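Local coordinates for protein 2,3,4,5-tetrahydropyridine-2,6-dicarboxylate N-succinyltransferase (Campylobacter jejuni, PDB 2RIJ) that probably catalyses the transfer of a succinyl group from succinyl-CoA to tetrahydrodipicolinate, a step of lysine biosynthesis by the diaminopimelate route, at residues D34-N39 and P177-Y182; L136-Y142 and A163-L167; M256-S262 and V273-I279; K225-S231 and S243-A249. One frame throughout, in Å; residues are numbered along the deposited sequence. Where two conformers were deposited one is given.

In the fold
The four contacts follow the chain from its N-terminal domain into the left-handed hexapeptide-repeat beta-helix. Contact 2 is nested in the loop closed by contact 1, their centres 16 Å apart; contact 1 links strand 27-35 to the segment leading to the beta-helix, and contact 2 packs helices 138-149 and 163-166 together. F164 of contact 2 packs on F247 of contact 4, which brings the helical part against the first coils. Contacts 4 and 3 share a parallel sheet, strand 244-245 lying next to 260-261, centres 12 Å apart, and Y244 is backbone-bonded to G259 and I261. Contact 3 holds E258, the predicted acyl-anhydride residue, and predicted succinyl-CoA-binding residues; contact 1 lies 34 Å away, centre to centre.

Contact 1: residues D34-N39 and P177-Y182; sequences DRGQLN and PIELEY
G36 and E179 bring their CA atoms to 6.1 Å where the end of strand 27-35 turns into a loop beside the junction of strand 176-178 and helix 180-192. The bonding here is between side chains and backbone. Q37 uses both ends of its amide: OE1 accepts from E179 N at 2.9 Å in a nearly straight bond (170°), while NE2 donates to P177 O in that carbonyl's plane, on a lone pair. The chain of Q37, bent at chi2 (74°), brings the amide alongside the P177-E179 backbone for this two-point grip and lays CG over the centre of one face of the Y182 ring, a CH-pi contact. In return, E179 reaches out from the N-cap position of the helix, its chain extended beyond CG. Its OE2 takes L38 N at 2.7 Å, nearly along the C-O axis, and N39 N at 2.8 Å, through the syn lone pair. G36 CA comes within 3.1 Å of E179 OE2. L38 lies over the start of the helix, CG 4.0 Å from Y182 CB and CD1 against the E181 backbone. At the other end the P177 ring packs on D34, CG to CB 3.8 Å; the carboxylate of D34 is paired with R32. P177 and E179 also touch L44 of strand 43-48, so the contact fastens the N-terminal sheet to the segment leading to the beta-helix. Two backbone N-H groups converging on one oxygen would probably favour the ionised form of E179, and the reciprocal bonds of Q37 fix the turn of its amide.

Contact 2: residues L136-Y142 and A163-L167; sequences LSVESIY and AFGLL
A small apolar interface between the first turns of helix 138-149 and the short helix 163-166 is centred on I141. Its CD1 presses on L166 CB at 3.4 Å, tighter than usual van der Waals contact, and also meets A163 O at 3.7 Å and L167 CD2 at 3.8 Å. CG1 of I141 stands beside the backbone N (chi1 -65°), which carries CD1 into the angle between L166 and L167, while the other branch, CG2, lies against A163 CB. L167, just past the end of its helix, sends CD2 between three side chains: besides I141 it touches V138 CG1 and, obliquely, Y142 CE1, each at 4.0 Å. The other methyl of V138, CG2, rests on L166 O. S137 and S140 form a capping box at the start of helix 138-149, within the N-terminal domain of the family: S137 OG accepts from S140 N at 3.0 Å, and the return bond from S137 N to S140 OG is weak. E80 also bonds both hydroxyls, tying the cap to strand 80-84. L166 extends over this helix start, its CD1 3.4 Å from L136 C and close to S137 N. Behind the interface, V138 and Y142 lean on strand 43-48, and L167 is backed by F205. F164, on the far side of the short helix, packs on R219 of the second subunit.

Contact 3: residues M256-S262 and V273-I279; sequences MVEGRIS and VGGGASI
R260 is gripped through its backbone: its N donates to A277 O at 2.8 Å and its O accepts from I279 N at 2.8 Å. The bend at chi3 (-68°) swings the guanidinium across to coil 273-279, where A277 O sits over the centre of one of its faces. In one of the two conformers of S278, NH2 also donates to S278 OG at 3.2 Å, the hydroxyl lying 22° out of the guanidinium plane, and a water that accepts from R260 NE, at the edge of the group, is bonded to the same OG. NH1 is held by A242 O, and NH2 by OD1 of N302 of the second subunit, whose amide nitrogen also bonds G276 O; the group is thus fixed where two chains meet. R260 and S278, like G275, are predicted to bind succinyl-CoA. The backbones form two short parallel ladders, successive coils of the left-handed beta-helix. V273 N bonds M256 O, and V273 O takes E258 N; farther on, I279 O accepts from S262 N. Between the ladders the register shifts by two residues as a type II turn, G274 to A277, rounds the corner with G276 at positive phi. E258 O receives G276 N at 3.0 Å from above the carbonyl plane, and G275 CA makes a CA-H...O contact to the same oxygen. E258, the predicted acyl-anhydride residue, lays CB 3.3 Å from V273 O and continues extended beyond CG. V273 CG1 lies against G259 CA at 3.7 Å, with V257 beside it on the same face, where I261 and I279 also meet, CG1 to CD1 at 4.4 Å.

Contact 4: residues K225-S231 and S243-A249; sequences KVRMGAS and SYVNFNA
K225-S231 and S243-A249 run alongside as successive coils, V226 bridged with V245: V245 N bonds K225 O at 2.8 Å and R227 N bonds V245 O at 3.0 Å. Within the type II turn from R227 to A230, G229 O takes N248 N from well above its carbonyl plane; past the turn, S231 N reaches A249 O. R227, extended from CG to NE, lies beside N246 and gives NH1 to its OD1 at 2.9 Å, in the guanidinium plane and on a carbonyl lone pair. The same OD1 accepts from F247 N, and NH1 faces the edge of the F247 ring. Y244 crosses the arginine, its OH 3.3 Å from R227 CD. K225, bent at chi2 and chi4, curls NZ round to S243 O at 3.2 Å; P240 O of the same chain and G241 O of the second subunit also accept from it. Inside, A230 CB meets V245 CG1 at 3.6 Å. M228 O, 3.2 Å from F247 CB, is buried with no partner. The salt bridge of R227 to D203 and its cation-pi contact with F205 probably offset the nearby R219 of the second subunit; the two bonds on N246 OD1 fix that amide.

Contact 1: residues D34-N39 and P177-Y182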
loop_
_atom_site.group_PDB
_atom_site.type_symbol
_atom_site.label_atom_id
_atom_site.label_comp_id
_atom_site.label_asym_id
_atom_site.label_seq_id
_atom_site.Cartn_x
_atom_site.Cartn_y
_atom_site.Cartn_z
ATOM N N ASP A 34 27.583 -17.492 51.816
ATOM C CA ASP A 34 26.683 -16.678 52.600
ATOM C C ASP A 34 25.500 -17.567 52.937
ATOM O O ASP A 34 24.885 -18.128 52.041
ATOM C CB ASP A 34 26.211 -15.460 51.813
ATOM C CG ASP A 34 27.341 -14.466 51.523
ATOM O OD1 ASP A 34 28.026 -14.030 52.487
ATOM O OD2 ASP A 34 27.544 -14.113 50.335
ATOM N N ARG A 35 25.196 -17.710 54.225
ATOM C CA ARG A 35 24.101 -18.572 54.709
ATOM C C ARG A 35 22.921 -17.738 55.201
ATOM O O ARG A 35 23.073 -16.562 55.483
ATOM C CB ARG A 35 24.607 -19.446 55.848
ATOM C CG ARG A 35 25.720 -20.404 55.382
ATOM C CD ARG A 35 26.456 -21.013 56.568
ATOM N NE ARG A 35 27.422 -22.000 56.106
ATOM C CZ ARG A 35 27.093 -23.233 55.748
ATOM N NH1 ARG A 35 25.816 -23.625 55.781
ATOM N NH2 ARG A 35 28.035 -24.060 55.319
ATOM N N GLY A 36 21.763 -18.367 55.327
ATOM C CA GLY A 36 20.559 -17.720 55.824
ATOM C C GLY A 36 20.730 -17.201 57.239
ATOM O O GLY A 36 21.370 -17.850 58.066
ATOM N N GLN A 37 20.207 -16.000 57.478
ATOM C CA GLN A 37 20.183 -15.364 58.792
ATOM C C GLN A 37 19.245 -16.148 59.736
ATOM O O GLN A 37 19.438 -16.141 60.940
ATOM C CB GLN A 37 19.654 -13.919 58.701
ATOM C CG GLN A 37 20.512 -12.904 57.953
ATOM C CD GLN A 37 20.453 -13.117 56.458
ATOM O OE1 GLN A 37 19.478 -13.695 55.956
ATOM N NE2 GLN A 37 21.506 -12.706 55.745
ATOM N N LEU A 38 18.200 -16.756 59.190
ATOM C CA LEU A 38 17.277 -17.603 59.943
ATOM C C LEU A 38 17.592 -19.085 59.705
ATOM O O LEU A 38 17.730 -19.864 60.643
ATOM C CB LEU A 38 15.820 -17.315 59.540
ATOM C CG LEU A 38 15.174 -15.996 59.951
ATOM C CD1 LEU A 38 13.700 -16.034 59.621
ATOM C CD2 LEU A 38 15.360 -15.738 61.400
ATOM N N ASN A 39 17.716 -19.468 58.444
ATOM C CA ASN A 39 18.007 -20.842 58.084
ATOM C C ASN A 39 19.489 -20.972 57.676
ATOM O O ASN A 39 19.861 -20.792 56.521
ATOM C CB ASN A 39 17.056 -21.286 56.974
ATOM C CG ASN A 39 15.579 -20.967 57.295
ATOM O OD1 ASN A 39 15.061 -19.878 56.973
ATOM N ND2 ASN A 39 14.896 -21.925 57.927
ATOM N N PRO A 177 23.102 -11.029 50.518
ATOM C CA PRO A 177 21.774 -11.608 50.556
ATOM C C PRO A 177 21.178 -11.652 51.975
ATOM O O PRO A 177 21.874 -11.944 52.964
ATOM C CB PRO A 177 21.978 -13.010 49.954
ATOM C CG PRO A 177 23.425 -13.369 50.340
ATOM C CD PRO A 177 24.155 -12.044 50.335
ATOM N N ILE A 178 19.888 -11.362 52.060
ATOM C CA ILE A 178 19.122 -11.424 53.296
ATOM C C ILE A 178 17.823 -12.163 53.012
ATOM O O ILE A 178 17.097 -11.818 52.089
ATOM C CB ILE A 178 18.780 -10.014 53.802
ATOM C CG1 ILE A 178 20.054 -9.167 53.893
ATOM C CG2 ILE A 178 17.955 -10.087 55.147
ATOM C CD1 ILE A 178 19.813 -7.711 54.259
ATOM N N GLU A 179 17.534 -13.183 53.802
ATOM C CA GLU A 179 16.267 -13.907 53.698
ATOM C C GLU A 179 15.105 -12.967 53.911
ATOM O O GLU A 179 15.125 -12.164 54.829
ATOM C CB GLU A 179 16.188 -15.024 54.741
ATOM C CG GLU A 179 17.260 -16.069 54.634
ATOM C CD GLU A 179 16.957 -17.280 55.518
ATOM O OE1 GLU A 179 16.119 -18.115 55.106
ATOM O OE2 GLU A 179 17.548 -17.377 56.621
ATOM N N LEU A 180 14.101 -13.042 53.040
ATOM C CA LEU A 180 12.919 -12.200 53.147
ATOM C C LEU A 180 12.231 -12.429 54.513
ATOM O O LEU A 180 11.745 -11.489 55.129
ATOM C CB LEU A 180 11.945 -12.447 51.963
ATOM C CG LEU A 180 12.514 -11.995 50.586
ATOM C CD1 LEU A 180 11.676 -12.530 49.433
ATOM C CD2 LEU A 180 12.641 -10.484 50.518
ATOM N N GLU A 181 12.213 -13.666 54.996
ATOM C CA GLU A 181 11.532 -13.970 56.248
ATOM C C GLU A 181 12.247 -13.310 57.426
ATOM O O GLU A 181 11.630 -12.952 58.428
ATOM C CB GLU A 181 11.397 -15.480 56.434
ATOM C CG GLU A 181 10.448 -15.900 57.562
ATOM C CD GLU A 181 9.075 -15.162 57.554
ATOM O OE1 GLU A 181 8.363 -15.103 56.515
ATOM O OE2 GLU A 181 8.704 -14.642 58.627
ATOM N N TYR A 182 13.548 -13.109 57.287
ATOM C CA TYR A 182 14.305 -12.380 58.293
ATOM C C TYR A 182 13.865 -10.888 58.358
ATOM O O TYR A 182 13.741 -10.299 59.440
ATOM C CB TYR A 182 15.817 -12.506 58.028
ATOM C CG TYR A 182 16.617 -11.669 58.975
ATOM C CD1 TYR A 182 16.973 -12.156 60.227
ATOM C CD2 TYR A 182 16.945 -10.358 58.653
ATOM C CE1 TYR A 182 17.697 -11.395 61.104
ATOM C CE2 TYR A 182 17.646 -9.582 59.527
ATOM C CZ TYR A 182 18.033 -10.114 60.745
ATOM O OH TYR A 182 18.723 -9.327 61.610
#

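Contact 2: residues L136-Y142 and A163-L167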
loop_
_atom_site.group_PDB
_atom_site.type_symbol
_atom_site.label_atom_id
_atom_site.label_comp_id
_atom_site.label_asym_id
_atom_site.label_seq_id
_atom_site.Cartn_x
_atom_site.Cartn_y
_atom_site.Cartn_z
ATOM N N LEU A 136 23.234 -29.799 41.142
ATOM C CA LEU A 136 22.490 -30.353 42.248
ATOM C C LEU A 136 22.534 -29.501 43.487
ATOM O O LEU A 136 21.942 -29.842 44.504
ATOM C CB LEU A 136 23.036 -31.728 42.539
ATOM C CG LEU A 136 22.991 -32.677 41.342
ATOM C CD1 LEU A 136 23.726 -33.925 41.715
ATOM C CD2 LEU A 136 21.542 -32.953 40.972
ATOM N N SER A 137 23.263 -28.395 43.426
ATOM C CA SER A 137 23.478 -27.572 44.612
ATOM C C SER A 137 23.582 -26.122 44.227
ATOM O O SER A 137 23.928 -25.807 43.095
ATOM C CB SER A 137 24.733 -28.004 45.374
ATOM O OG SER A 137 25.935 -27.886 44.629
ATOM N N VAL A 138 23.314 -25.246 45.193
ATOM C CA VAL A 138 23.597 -23.827 45.056
ATOM C C VAL A 138 25.074 -23.620 44.707
ATOM O O VAL A 138 25.414 -22.845 43.816
ATOM C CB VAL A 138 23.231 -23.040 46.313
ATOM C CG1 VAL A 138 23.614 -21.565 46.132
ATOM C CG2 VAL A 138 21.710 -23.188 46.622
ATOM N N GLU A 139 25.944 -24.330 45.397
ATOM C CA GLU A 139 27.375 -24.208 45.181
ATOM C C GLU A 139 27.777 -24.523 43.725
ATOM O O GLU A 139 28.615 -23.827 43.138
ATOM C CB GLU A 139 28.137 -25.135 46.159
ATOM C CG GLU A 139 28.008 -24.762 47.654
ATOM C CD GLU A 139 26.861 -25.461 48.412
ATOM O OE1 GLU A 139 25.786 -25.792 47.828
ATOM O OE2 GLU A 139 27.029 -25.640 49.639
ATOM N N SER A 140 27.252 -25.618 43.167
ATOM C CA SER A 140 27.594 -25.983 41.802
ATOM C C SER A 140 26.950 -25.034 40.782
ATOM O O SER A 140 27.554 -24.747 39.769
ATOM C CB SER A 140 27.287 -27.438 41.478
ATOM O OG SER A 140 25.913 -27.672 41.455
ATOM N N ILE A 141 25.756 -24.511 41.065
ATOM C CA ILE A 141 25.174 -23.472 40.210
ATOM C C ILE A 141 26.137 -22.283 40.137
ATOM O O ILE A 141 26.416 -21.751 39.056
ATOM C CB ILE A 141 23.794 -22.930 40.728
ATOM C CG1 ILE A 141 22.743 -24.022 40.701
ATOM C CG2 ILE A 141 23.337 -21.736 39.848
ATOM C CD1 ILE A 141 21.498 -23.722 41.529
ATOM N N TYR A 142 26.646 -21.867 41.283
ATOM C CA TYR A 142 27.565 -20.711 41.316
ATOM C C TYR A 142 28.887 -20.996 40.583
ATOM O O TYR A 142 29.388 -20.130 39.829
ATOM C CB TYR A 142 27.783 -20.231 42.743
ATOM C CG TYR A 142 26.802 -19.171 43.177
ATOM C CD1 TYR A 142 25.570 -19.510 43.674
ATOM C CD2 TYR A 142 27.088 -17.818 42.990
ATOM C CE1 TYR A 142 24.662 -18.541 44.036
ATOM C CE2 TYR A 142 26.184 -16.843 43.357
ATOM C CZ TYR A 142 24.985 -17.215 43.891
ATOM O OH TYR A 142 24.059 -16.266 44.263
ATOM N N ALA A 163 18.407 -24.547 37.742
ATOM C CA ALA A 163 19.051 -23.547 38.595
ATOM C C ALA A 163 18.014 -22.739 39.350
ATOM O O ALA A 163 18.124 -22.560 40.556
ATOM C CB ALA A 163 19.944 -22.657 37.788
ATOM N N PHE A 164 16.975 -22.306 38.671
ATOM C CA PHE A 164 15.960 -21.492 39.320
ATOM C C PHE A 164 15.292 -22.204 40.478
ATOM O O PHE A 164 14.952 -21.588 41.482
ATOM C CB PHE A 164 14.901 -21.042 38.321
ATOM C CG PHE A 164 15.280 -19.830 37.553
ATOM C CD1 PHE A 164 16.077 -19.931 36.425
ATOM C CD2 PHE A 164 14.825 -18.575 37.941
ATOM C CE1 PHE A 164 16.410 -18.797 35.694
ATOM C CE2 PHE A 164 15.165 -17.440 37.212
ATOM C CZ PHE A 164 15.956 -17.555 36.087
ATOM N N GLY A 165 15.112 -23.510 40.376
ATOM C CA GLY A 165 14.472 -24.215 41.465
ATOM C C GLY A 165 15.329 -24.388 42.700
ATOM O O GLY A 165 14.812 -24.580 43.790
ATOM N N LEU A 166 16.644 -24.379 42.530
ATOM C CA LEU A 166 17.567 -24.566 43.635
ATOM C C LEU A 166 17.898 -23.257 44.391
ATOM O O LEU A 166 18.189 -23.271 45.596
ATOM C CB LEU A 166 18.863 -25.197 43.105
ATOM C CG LEU A 166 18.772 -26.697 42.733
ATOM C CD1 LEU A 166 20.140 -27.275 42.466
ATOM C CD2 LEU A 166 18.096 -27.532 43.793
ATOM N N LEU A 167 17.896 -22.140 43.672
ATOM C CA LEU A 167 18.264 -20.844 44.248
ATOM C C LEU A 167 17.096 -20.264 45.064
ATOM O O LEU A 167 15.943 -20.425 44.686
ATOM C CB LEU A 167 18.688 -19.892 43.124
ATOM C CG LEU A 167 19.938 -20.293 42.310
ATOM C CD1 LEU A 167 20.107 -19.361 41.164
ATOM C CD2 LEU A 167 21.237 -20.325 43.177
#

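Contact 3: residues M256-S262 and V273-I279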
loop_
_atom_site.group_PDB
_atom_site.type_symbol
_atom_site.label_atom_id
_atom_site.label_comp_id
_atom_site.label_asym_id
_atom_site.label_seq_id
_atom_site.Cartn_x
_atom_site.Cartn_y
_atom_site.Cartn_z
HETATM N N MSE A 256 29.392 -2.621 21.244
HETATM C CA MSE A 256 28.663 -1.546 21.947
HETATM C C MSE A 256 27.239 -2.029 22.212
HETATM O O MSE A 256 26.505 -2.314 21.277
HETATM C CB MSE A 256 28.613 -0.318 21.073
HETATM C CG MSE A 256 27.721 0.797 21.625
HETATM SE SE MSE A 256 28.325 1.400 23.421
HETATM C CE MSE A 256 30.183 1.854 22.936
ATOM N N VAL A 257 26.853 -2.143 23.471
ATOM C CA VAL A 257 25.553 -2.673 23.830
ATOM C C VAL A 257 24.726 -1.590 24.588
ATOM O O VAL A 257 25.085 -1.128 25.655
ATOM C CB VAL A 257 25.659 -3.949 24.651
ATOM C CG1 VAL A 257 24.232 -4.499 25.025
ATOM C CG2 VAL A 257 26.544 -4.990 23.935
ATOM N N GLU A 258 23.640 -1.205 23.959
ATOM C CA GLU A 258 22.699 -0.242 24.462
ATOM C C GLU A 258 21.269 -0.781 24.498
ATOM O O GLU A 258 20.291 -0.051 24.790
ATOM C CB GLU A 258 22.792 1.022 23.667
ATOM C CG GLU A 258 24.176 1.411 23.367
ATOM C CD GLU A 258 24.239 2.835 22.840
ATOM O OE1 GLU A 258 23.804 3.726 23.575
ATOM O OE2 GLU A 258 24.691 3.076 21.714
ATOM N N GLY A 259 21.155 -2.068 24.271
ATOM C CA GLY A 259 19.870 -2.787 24.295
ATOM C C GLY A 259 19.969 -4.096 25.051
ATOM O O GLY A 259 20.924 -4.341 25.812
ATOM N N ARG A 260 18.961 -4.944 24.872
ATOM C CA ARG A 260 18.686 -6.043 25.774
ATOM C C ARG A 260 18.997 -7.381 25.122
ATOM O O ARG A 260 18.438 -7.725 24.065
ATOM C CB ARG A 260 17.219 -5.988 26.206
ATOM C CG ARG A 260 16.945 -4.700 26.981
ATOM C CD ARG A 260 15.490 -4.555 27.308
ATOM N NE ARG A 260 14.680 -4.324 26.108
ATOM C CZ ARG A 260 14.417 -3.122 25.583
ATOM N NH1 ARG A 260 14.996 -2.021 26.038
ATOM N NH2 ARG A 260 13.586 -3.008 24.541
ATOM N N ILE A 261 19.910 -8.097 25.744
ATOM C CA ILE A 261 20.327 -9.415 25.291
ATOM C C ILE A 261 19.748 -10.466 26.227
ATOM O O ILE A 261 20.226 -10.668 27.350
ATOM C CB ILE A 261 21.840 -9.563 25.239
ATOM C CG1 ILE A 261 22.462 -8.383 24.499
ATOM C CG2 ILE A 261 22.239 -10.888 24.551
ATOM C CD1 ILE A 261 23.974 -8.379 24.418
ATOM N N SER A 262 18.757 -11.203 25.729
ATOM C CA SER A 262 18.098 -12.281 26.510
ATOM C C SER A 262 18.977 -13.500 26.685
ATOM O O SER A 262 19.928 -13.745 25.942
ATOM C CB SER A 262 16.791 -12.740 25.815
ATOM O OG SER A 262 15.832 -11.688 25.757
ATOM N N VAL A 273 24.438 -2.880 19.310
ATOM C CA VAL A 273 23.066 -3.101 19.773
ATOM C C VAL A 273 22.576 -1.712 20.190
ATOM O O VAL A 273 23.060 -1.134 21.173
ATOM C CB VAL A 273 22.978 -4.085 20.917
ATOM C CG1 VAL A 273 21.473 -4.355 21.330
ATOM C CG2 VAL A 273 23.741 -5.385 20.606
ATOM N N GLY A 274 21.692 -1.143 19.384
ATOM C CA GLY A 274 21.257 0.242 19.561
ATOM C C GLY A 274 20.352 0.431 20.786
ATOM O O GLY A 274 19.871 -0.532 21.389
ATOM N N GLY A 275 20.147 1.703 21.131
ATOM C CA GLY A 275 19.477 2.094 22.355
ATOM C C GLY A 275 18.071 1.521 22.358
ATOM O O GLY A 275 17.281 1.771 21.450
ATOM N N GLY A 276 17.749 0.733 23.386
ATOM C CA GLY A 276 16.415 0.149 23.517
ATOM C C GLY A 276 16.082 -0.994 22.565
ATOM O O GLY A 276 14.960 -1.470 22.540
ATOM N N ALA A 277 17.057 -1.438 21.776
ATOM C CA ALA A 277 16.842 -2.605 20.945
ATOM C C ALA A 277 16.670 -3.838 21.829
ATOM O O ALA A 277 17.180 -3.921 22.957
ATOM C CB ALA A 277 17.984 -2.808 19.944
ATOM N N SER A 278 15.954 -4.811 21.299
ATOM C CA SER A 278 15.725 -6.104 21.941
ATOM C C SER A 278 16.332 -7.183 21.066
ATOM O O SER A 278 16.044 -7.224 19.864
ATOM C CB SER A 278 14.214 -6.402 22.061
ATOM O OG SER A 278 13.650 -5.927 23.273
ATOM N N ILE A 279 17.116 -8.073 21.663
ATOM C CA ILE A 279 17.501 -9.328 21.051
ATOM C C ILE A 279 16.883 -10.464 21.870
ATOM O O ILE A 279 17.255 -10.677 23.019
ATOM C CB ILE A 279 19.023 -9.519 20.939
ATOM C CG1 ILE A 279 19.655 -8.338 20.211
ATOM C CG2 ILE A 279 19.363 -10.834 20.219
ATOM C CD1 ILE A 279 21.178 -8.304 20.289
HETATM O O HOH W 1 13.840 -7.371 25.401
HETATM O O HOH W 2 16.018 -9.170 25.315
#

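Contact 4: residues K225-S231 and S243-A249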
loop_
_atom_site.group_PDB
_atom_site.type_symbol
_atom_site.label_atom_id
_atom_site.label_comp_id
_atom_site.label_asym_id
_atom_site.label_seq_id
_atom_site.Cartn_x
_atom_site.Cartn_y
_atom_site.Cartn_z
ATOM N N LYS A 225 22.416 -3.941 35.166
ATOM C CA LYS A 225 22.200 -4.296 33.757
ATOM C C LYS A 225 22.954 -5.544 33.270
ATOM O O LYS A 225 22.765 -5.944 32.133
ATOM C CB LYS A 225 22.570 -3.138 32.849
ATOM C CG LYS A 225 21.776 -1.836 33.040
ATOM C CD LYS A 225 20.298 -2.106 33.390
ATOM C CE LYS A 225 19.433 -0.821 33.360
ATOM N NZ LYS A 225 19.162 -0.474 31.929
ATOM N N VAL A 226 23.801 -6.111 34.118
ATOM C CA VAL A 226 24.530 -7.356 33.807
ATOM C C VAL A 226 24.349 -8.359 34.925
ATOM O O VAL A 226 24.910 -8.224 36.026
ATOM C CB VAL A 226 26.015 -7.094 33.486
ATOM C CG1 VAL A 226 26.728 -8.400 33.002
ATOM C CG2 VAL A 226 26.158 -5.985 32.430
ATOM N N ARG A 227 23.557 -9.387 34.640
ATOM C CA ARG A 227 23.353 -10.456 35.587
ATOM C C ARG A 227 24.575 -11.375 35.681
ATOM O O ARG A 227 25.323 -11.571 34.705
ATOM C CB ARG A 227 22.115 -11.228 35.197
ATOM C CG ARG A 227 21.287 -11.753 36.357
ATOM C CD ARG A 227 20.068 -12.405 35.759
ATOM N NE ARG A 227 19.014 -12.670 36.731
ATOM C CZ ARG A 227 17.890 -13.287 36.449
ATOM N NH1 ARG A 227 17.682 -13.703 35.231
ATOM N NH2 ARG A 227 16.961 -13.488 37.371
HETATM N N MSE A 228 24.801 -11.923 36.874
HETATM C CA MSE A 228 25.793 -12.997 37.019
HETATM C C MSE A 228 25.481 -14.182 36.073
HETATM O O MSE A 228 24.328 -14.552 35.891
HETATM C CB MSE A 228 25.882 -13.424 38.494
HETATM C CG MSE A 228 26.961 -14.457 38.804
HETATM SE SE MSE A 228 28.711 -13.879 38.187
HETATM C CE MSE A 228 29.693 -15.448 38.885
ATOM N N GLY A 229 26.524 -14.734 35.443
ATOM C CA GLY A 229 26.384 -15.671 34.352
ATOM C C GLY A 229 26.458 -15.084 32.929
ATOM O O GLY A 229 26.486 -15.840 31.984
ATOM N N ALA A 230 26.398 -13.752 32.791
ATOM C CA ALA A 230 26.639 -13.076 31.539
ATOM C C ALA A 230 28.112 -13.273 31.148
ATOM O O ALA A 230 28.998 -13.433 32.004
ATOM C CB ALA A 230 26.259 -11.546 31.631
ATOM N N SER A 231 28.360 -13.246 29.846
ATOM C CA SER A 231 29.699 -13.378 29.292
ATOM C C SER A 231 29.982 -12.217 28.340
ATOM O O SER A 231 29.361 -12.104 27.287
ATOM C CB SER A 231 29.827 -14.719 28.591
ATOM O OG SER A 231 31.116 -14.891 28.060
ATOM N N SER A 243 19.539 -1.093 28.475
ATOM C CA SER A 243 20.247 -2.313 28.171
ATOM C C SER A 243 19.982 -3.416 29.166
ATOM O O SER A 243 19.504 -3.196 30.279
ATOM C CB SER A 243 21.754 -2.070 28.170
ATOM O OG SER A 243 22.094 -0.875 27.487
ATOM N N TYR A 244 20.387 -4.610 28.792
ATOM C CA TYR A 244 20.427 -5.709 29.721
ATOM C C TYR A 244 21.264 -6.830 29.098
ATOM O O TYR A 244 21.226 -7.020 27.903
ATOM C CB TYR A 244 19.048 -6.258 30.054
ATOM C CG TYR A 244 19.038 -7.128 31.310
ATOM C CD1 TYR A 244 19.433 -6.605 32.522
ATOM C CD2 TYR A 244 18.662 -8.473 31.276
ATOM C CE1 TYR A 244 19.484 -7.354 33.650
ATOM C CE2 TYR A 244 18.671 -9.243 32.442
ATOM C CZ TYR A 244 19.080 -8.685 33.613
ATOM O OH TYR A 244 19.095 -9.417 34.765
ATOM N N VAL A 245 22.032 -7.521 29.927
ATOM C CA VAL A 245 22.630 -8.833 29.565
ATOM C C VAL A 245 22.257 -9.838 30.660
ATOM O O VAL A 245 22.661 -9.730 31.848
ATOM C CB VAL A 245 24.096 -8.778 29.372
ATOM C CG1 VAL A 245 24.615 -10.104 28.738
ATOM C CG2 VAL A 245 24.502 -7.500 28.510
ATOM N N ASN A 246 21.466 -10.813 30.260
ATOM C CA ASN A 246 21.009 -11.841 31.166
ATOM C C ASN A 246 22.073 -12.956 31.309
ATOM O O ASN A 246 23.155 -12.951 30.663
ATOM C CB ASN A 246 19.686 -12.395 30.641
ATOM C CG ASN A 246 18.757 -12.924 31.740
ATOM O OD1 ASN A 246 19.187 -13.279 32.813
ATOM N ND2 ASN A 246 17.456 -12.898 31.475
ATOM N N PHE A 247 21.815 -13.896 32.204
ATOM C CA PHE A 247 22.744 -15.009 32.357
ATOM C C PHE A 247 22.739 -15.887 31.115
ATOM O O PHE A 247 21.723 -15.938 30.366
ATOM C CB PHE A 247 22.436 -15.821 33.621
ATOM C CG PHE A 247 21.278 -16.716 33.496
ATOM C CD1 PHE A 247 20.034 -16.280 33.828
ATOM C CD2 PHE A 247 21.443 -18.023 33.075
ATOM C CE1 PHE A 247 18.945 -17.121 33.741
ATOM C CE2 PHE A 247 20.361 -18.880 33.005
ATOM C CZ PHE A 247 19.120 -18.421 33.315
ATOM N N ASN A 248 23.886 -16.537 30.872
ATOM C CA ASN A 248 24.115 -17.354 29.665
ATOM C C ASN A 248 23.792 -16.547 28.370
ATOM O O ASN A 248 23.236 -17.081 27.405
ATOM C CB ASN A 248 23.249 -18.622 29.758
ATOM C CG ASN A 248 23.695 -19.712 28.839
ATOM O OD1 ASN A 248 24.899 -19.924 28.605
ATOM N ND2 ASN A 248 22.711 -20.431 28.293
ATOM N N ALA A 249 24.170 -15.267 28.380
ATOM C CA ALA A 249 24.041 -14.362 27.256
ATOM C C ALA A 249 25.263 -13.477 27.214
ATOM O O ALA A 249 25.930 -13.275 28.229
ATOM C CB ALA A 249 22.760 -13.455 27.384
#